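Local coordinates for protein D-hydantoinase (PDB 1NFG) that probably catalyses the stereospecific hydrolysis of the cyclic amide bond of D-hydantoin derivatives, with two zinc ions bound in its TIM barrel, at residues R213-A218 with V238-S243; Y234-T239 with L258-T263. One frame throughout, in Å; residues are numbered along the deposited sequence.

Along the chain, helix 212-229 comes first and supplies residues 213-218; strand 233-235 follows, then the loop carrying His237, helix 241-253 and strand 257-262. Contact 1 closes the loop that runs out along helix 212-229, back through strand 233-235 and on to the start of helix 241-253, so it ties two consecutive outer helices together. Contact 2 spans helix 241-253 and pairs the two parallel strands of that beta-alpha-beta unit. The loops overlap without nesting, because 234-237 lie within the first loop, 238-239 on its closing segment, and 258-263 beyond it. Val238 and Thr239 belong to both contacts, and through them the zinc ligand His237 sits between strand pairing and helix docking.

Contact 1: residues R213-A218 with V238-S243; sequences RVEAEA and VTCEES
Glu215 OE2 is gripped by two donors from the 238-243 segment. The backbone N of Thr239 reaches the syn lone pair of Glu215 OE2 over 2.9 Å, with an N-H...O angle of 163°, whereas Ser243 OG donates to Glu215 OE2 at 2.9 Å from well above the carboxylate plane. The other oxygen, Glu215 OE1, accepts a hydrogen bond from Thr239 OG1, and Arg290 completes the cluster with a salt bridge to Glu215 OE1 and a hydrogen bond to Thr239 OG1. Glu215 spans the gap because CG stands anti to the backbone N (chi1 -172°) and the chain stays extended to the carboxylate. The guanidinium probably favours the ionised form of this buried acid, whose two oxygens together tie down the loop just before helix 241-253. Beside the polar knot the helices come very near: Ala216 CA lies 3.9 Å from Ser243 CA, and Ala216 CB rests 4.0 Å from Glu242 CB. Farther out, Arg213 brings NH1 to 4.3 Å from Glu242 CB, and Arg213 also packs on Ile228 of the second subunit. The arrangement joins two successive outer helices of a TIM barrel, with the glutamate clamping the loop that leads from the zinc ligand His237 into the next helix.

Contact 2: residues Y234-T239 with L258-T263; sequences YIVHVT and LAETCT
Two neighbouring parallel strands of the TIM barrel meet here at their C-terminal ends, where His237 binds one zinc ion of the binuclear site. The pairing begins with Tyr234 beside Leu258 and Ile235 beside Ala259. Ile235 N donates to Leu258 O at 2.8 Å, and Glu260 N returns a longer bond of 3.2 Å to Ile235 O. Beyond these, Val238 N binds Glu260 O at 2.8 Å, carrying the connection past the regular pairing. Glu260 also spans the strands with its side chain: CG lies between its own backbone N and carbonyl carbon (chi1 53°), and the chain then bends at chi2. Its two oxygens take different partners. Tyr234 OH donates to Glu260 OE1 over 2.5 Å, meeting it on the anti side, with the ring and carboxylate planes 64° apart. Glu260 OE2 offers its anti lone pair to His237 N at 3.0 Å in a nearly straight bond (178°), and also accepts from His57 ND1. The carboxylate thus fixes the backbone of one zinc ligand and the imidazole of another, a second-shell role that would probably orient the His57 imidazole and polarise it, making it a stronger donor to zinc. Among the apolar contacts, Tyr234 CD2 meets Leu258 CB and Val238 CG2 packs 3.5 Å from Ala259 CB. Cys262 SG makes a separate van der Waals contact, 3.8 Å from His237 CB. Helix 241-253, which connects the two strands, covers Val238 and Ala259 with Val247. Strand 178-180 continues the sheet beyond Tyr234 and strand 310-311 beyond Thr261, while Tyr234 and Glu260 rest against Val56 of strand 48-58.

Contact 1: residues R213-A218 with V238-S243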
loop_
_atom_site.group_PDB
_atom_site.type_symbol
_atom_site.label_atom_id
_atom_site.label_comp_id
_atom_site.label_asym_id
_atom_site.label_seq_id
_atom_site.Cartn_x
_atom_site.Cartn_y
_atom_site.Cartn_z
ATOM N N ARG A 213 3.397 8.768 -13.918
ATOM C CA ARG A 213 4.428 7.770 -13.657
ATOM C C ARG A 213 5.823 8.374 -13.736
ATOM O O ARG A 213 6.704 8.019 -12.952
ATOM C CB ARG A 213 4.328 6.622 -14.650
ATOM C CG ARG A 213 5.012 5.360 -14.166
ATOM C CD ARG A 213 4.092 4.651 -13.204
ATOM N NE ARG A 213 4.490 4.768 -11.807
ATOM C CZ ARG A 213 3.625 4.735 -10.799
ATOM N NH1 ARG A 213 2.327 4.605 -11.045
ATOM N NH2 ARG A 213 4.056 4.801 -9.548
ATOM N N VAL A 214 6.017 9.276 -14.696
ATOM C CA VAL A 214 7.299 9.947 -14.885
ATOM C C VAL A 214 7.690 10.674 -13.599
ATOM O O VAL A 214 8.846 10.618 -13.162
ATOM C CB VAL A 214 7.223 10.965 -16.041
ATOM C CG1 VAL A 214 8.520 11.754 -16.135
ATOM C CG2 VAL A 214 6.950 10.243 -17.346
ATOM N N GLU A 215 6.716 11.349 -12.993
ATOM C CA GLU A 215 6.952 12.072 -11.750
ATOM C C GLU A 215 7.133 11.095 -10.588
ATOM O O GLU A 215 8.103 11.183 -9.829
ATOM C CB GLU A 215 5.773 13.014 -11.450
ATOM C CG GLU A 215 6.007 13.959 -10.271
ATOM C CD GLU A 215 4.836 14.905 -10.017
ATOM O OE1 GLU A 215 4.112 15.236 -10.984
ATOM O OE2 GLU A 215 4.648 15.331 -8.850
ATOM N N ALA A 216 6.195 10.161 -10.458
ATOM C CA ALA A 216 6.216 9.180 -9.373
ATOM C C ALA A 216 7.550 8.455 -9.238
ATOM O O ALA A 216 8.149 8.438 -8.163
ATOM C CB ALA A 216 5.085 8.173 -9.567
ATOM N N GLU A 217 8.011 7.860 -10.334
ATOM C CA GLU A 217 9.270 7.121 -10.337
ATOM C C GLU A 217 10.414 7.976 -9.789
ATOM O O GLU A 217 11.072 7.599 -8.816
ATOM C CB GLU A 217 9.589 6.647 -11.764
ATOM C CG GLU A 217 10.786 5.698 -11.891
ATOM C CD GLU A 217 12.109 6.377 -11.600
ATOM O OE1 GLU A 217 12.445 7.349 -12.314
ATOM O OE2 GLU A 217 12.810 5.941 -10.655
ATOM N N ALA A 218 10.639 9.131 -10.410
ATOM C CA ALA A 218 11.710 10.032 -9.990
ATOM C C ALA A 218 11.579 10.372 -8.513
ATOM O O ALA A 218 12.561 10.348 -7.758
ATOM C CB ALA A 218 11.678 11.295 -10.826
ATOM N N VAL A 238 4.896 18.589 -5.698
ATOM C CA VAL A 238 4.298 17.256 -5.769
ATOM C C VAL A 238 2.960 17.608 -6.400
ATOM O O VAL A 238 2.215 18.423 -5.857
ATOM C CB VAL A 238 4.050 16.657 -4.384
ATOM C CG1 VAL A 238 3.196 15.407 -4.518
ATOM C CG2 VAL A 238 5.382 16.322 -3.718
ATOM N N THR A 239 2.644 16.991 -7.530
ATOM C CA THR A 239 1.434 17.351 -8.254
ATOM C C THR A 239 0.300 16.339 -8.421
ATOM O O THR A 239 -0.778 16.702 -8.890
ATOM C CB THR A 239 1.825 17.801 -9.657
ATOM O OG1 THR A 239 2.145 16.646 -10.448
ATOM C CG2 THR A 239 3.061 18.692 -9.591
ATOM N N CYS A 240 0.518 15.082 -8.059
ATOM C CA CYS A 240 -0.532 14.097 -8.266
ATOM C C CYS A 240 -0.555 13.003 -7.221
ATOM O O CYS A 240 0.371 12.866 -6.418
ATOM C CB CYS A 240 -0.367 13.466 -9.647
ATOM S SG CYS A 240 1.238 12.639 -9.851
ATOM N N GLU A 241 -1.617 12.210 -7.261
ATOM C CA GLU A 241 -1.806 11.117 -6.320
ATOM C C GLU A 241 -0.660 10.103 -6.295
ATOM O O GLU A 241 -0.203 9.703 -5.217
ATOM C CB GLU A 241 -3.134 10.416 -6.624
ATOM C CG GLU A 241 -3.365 9.126 -5.867
ATOM C CD GLU A 241 -4.784 8.609 -6.035
ATOM O OE1 GLU A 241 -5.384 8.830 -7.113
ATOM O OE2 GLU A 241 -5.294 7.970 -5.087
ATOM N N GLU A 242 -0.181 9.699 -7.468
ATOM C CA GLU A 242 0.892 8.713 -7.515
ATOM C C GLU A 242 2.222 9.177 -6.934
ATOM O O GLU A 242 2.869 8.422 -6.212
ATOM C CB GLU A 242 1.088 8.177 -8.943
ATOM C CG GLU A 242 0.598 9.090 -10.034
ATOM C CD GLU A 242 -0.888 8.970 -10.297
ATOM O OE1 GLU A 242 -1.325 7.878 -10.714
ATOM O OE2 GLU A 242 -1.616 9.971 -10.099
ATOM N N SER A 243 2.642 10.404 -7.222
ATOM C CA SER A 243 3.910 10.868 -6.660
ATOM C C SER A 243 3.749 11.138 -5.166
ATOM O O SER A 243 4.660 10.870 -4.379
ATOM C CB SER A 243 4.416 12.132 -7.374
ATOM O OG SER A 243 3.560 13.240 -7.167
#

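Contact 2: residues Y234-T239 with L258-T263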
loop_
_atom_site.group_PDB
_atom_site.type_symbol
_atom_site.label_atom_id
_atom_site.label_comp_id
_atom_site.label_asym_id
_atom_site.label_seq_id
_atom_site.Cartn_x
_atom_site.Cartn_y
_atom_site.Cartn_z
ATOM N N TYR A 234 13.752 17.414 0.192
ATOM C CA TYR A 234 12.544 18.188 -0.023
ATOM C C TYR A 234 12.089 18.057 -1.472
ATOM O O TYR A 234 12.792 18.480 -2.387
ATOM C CB TYR A 234 12.841 19.646 0.334
ATOM C CG TYR A 234 11.691 20.627 0.214
ATOM C CD1 TYR A 234 11.337 21.170 -1.019
ATOM C CD2 TYR A 234 11.004 21.069 1.352
ATOM C CE1 TYR A 234 10.328 22.141 -1.117
ATOM C CE2 TYR A 234 9.999 22.039 1.269
ATOM C CZ TYR A 234 9.670 22.571 0.033
ATOM O OH TYR A 234 8.699 23.543 -0.058
ATOM N N ILE A 235 10.919 17.463 -1.687
ATOM C CA ILE A 235 10.422 17.297 -3.038
ATOM C C ILE A 235 9.570 18.494 -3.424
ATOM O O ILE A 235 8.514 18.735 -2.835
ATOM C CB ILE A 235 9.595 15.978 -3.200
ATOM C CG1 ILE A 235 10.522 14.772 -3.374
ATOM C CG2 ILE A 235 8.740 16.043 -4.468
ATOM C CD1 ILE A 235 11.541 14.592 -2.304
ATOM N N VAL A 236 10.039 19.250 -4.413
ATOM C CA VAL A 236 9.302 20.417 -4.875
ATOM C C VAL A 236 8.140 19.982 -5.754
ATOM O O VAL A 236 8.156 18.903 -6.340
ATOM C CB VAL A 236 10.209 21.405 -5.674
ATOM C CG1 VAL A 236 11.405 21.806 -4.832
ATOM C CG2 VAL A 236 10.657 20.778 -6.991
ATOM N N HIS A 237 7.136 20.846 -5.838
ATOM C CA HIS A 237 5.924 20.611 -6.607
ATOM C C HIS A 237 5.423 19.170 -6.776
ATOM O O HIS A 237 5.526 18.593 -7.856
ATOM C CB HIS A 237 6.025 21.281 -7.987
ATOM C CG HIS A 237 7.267 20.937 -8.755
ATOM N ND1 HIS A 237 7.764 19.654 -8.840
ATOM C CD2 HIS A 237 8.091 21.709 -9.505
ATOM C CE1 HIS A 237 8.841 19.651 -9.606
ATOM N NE2 HIS A 237 9.059 20.884 -10.022
ATOM N N VAL A 238 4.896 18.589 -5.698
ATOM C CA VAL A 238 4.298 17.256 -5.769
ATOM C C VAL A 238 2.960 17.608 -6.400
ATOM O O VAL A 238 2.215 18.423 -5.857
ATOM C CB VAL A 238 4.050 16.657 -4.384
ATOM C CG1 VAL A 238 3.196 15.407 -4.518
ATOM C CG2 VAL A 238 5.382 16.322 -3.718
ATOM N N THR A 239 2.644 16.991 -7.530
ATOM C CA THR A 239 1.434 17.351 -8.254
ATOM C C THR A 239 0.300 16.339 -8.421
ATOM O O THR A 239 -0.778 16.702 -8.890
ATOM C CB THR A 239 1.825 17.801 -9.657
ATOM O OG1 THR A 239 2.145 16.646 -10.448
ATOM C CG2 THR A 239 3.061 18.692 -9.591
ATOM N N LEU A 258 10.308 15.601 2.912
ATOM C CA LEU A 258 9.427 16.755 3.001
ATOM C C LEU A 258 8.947 16.992 1.594
ATOM O O LEU A 258 9.610 16.584 0.648
ATOM C CB LEU A 258 10.182 17.994 3.480
ATOM C CG LEU A 258 11.133 17.808 4.659
ATOM C CD1 LEU A 258 11.763 19.136 5.004
ATOM C CD2 LEU A 258 10.376 17.245 5.856
ATOM N N ALA A 259 7.801 17.646 1.452
ATOM C CA ALA A 259 7.272 17.933 0.138
ATOM C C ALA A 259 6.386 19.170 0.180
ATOM O O ALA A 259 6.023 19.651 1.252
ATOM C CB ALA A 259 6.492 16.737 -0.382
ATOM N N GLU A 260 6.042 19.675 -0.999
ATOM C CA GLU A 260 5.205 20.860 -1.131
ATOM C C GLU A 260 4.358 20.721 -2.392
ATOM O O GLU A 260 4.487 19.743 -3.126
ATOM C CB GLU A 260 6.087 22.105 -1.276
ATOM C CG GLU A 260 7.125 21.985 -2.406
ATOM C CD GLU A 260 7.473 23.320 -3.063
ATOM O OE1 GLU A 260 7.814 24.276 -2.334
ATOM O OE2 GLU A 260 7.412 23.414 -4.312
ATOM N N THR A 261 3.477 21.692 -2.623
ATOM C CA THR A 261 2.669 21.723 -3.845
ATOM C C THR A 261 2.653 23.178 -4.268
ATOM O O THR A 261 3.200 24.042 -3.567
ATOM C CB THR A 261 1.209 21.301 -3.661
ATOM O OG1 THR A 261 1.127 20.281 -2.671
ATOM C CG2 THR A 261 0.667 20.747 -4.971
ATOM N N CYS A 262 2.019 23.451 -5.400
ATOM C CA CYS A 262 1.972 24.805 -5.886
ATOM C C CYS A 262 0.560 25.147 -6.314
ATOM O O CYS A 262 -0.144 24.335 -6.904
ATOM C CB CYS A 262 2.975 24.978 -7.039
ATOM S SG CYS A 262 4.700 24.526 -6.588
ATOM N N THR A 263 0.165 26.369 -5.995
ATOM C CA THR A 263 -1.154 26.883 -6.290
ATOM C C THR A 263 -1.861 26.263 -7.488
ATOM O O THR A 263 -2.951 25.707 -7.343
ATOM C CB THR A 263 -1.084 28.394 -6.500
ATOM O OG1 THR A 263 -0.230 28.968 -5.498
ATOM C CG2 THR A 263 -2.474 29.010 -6.415
#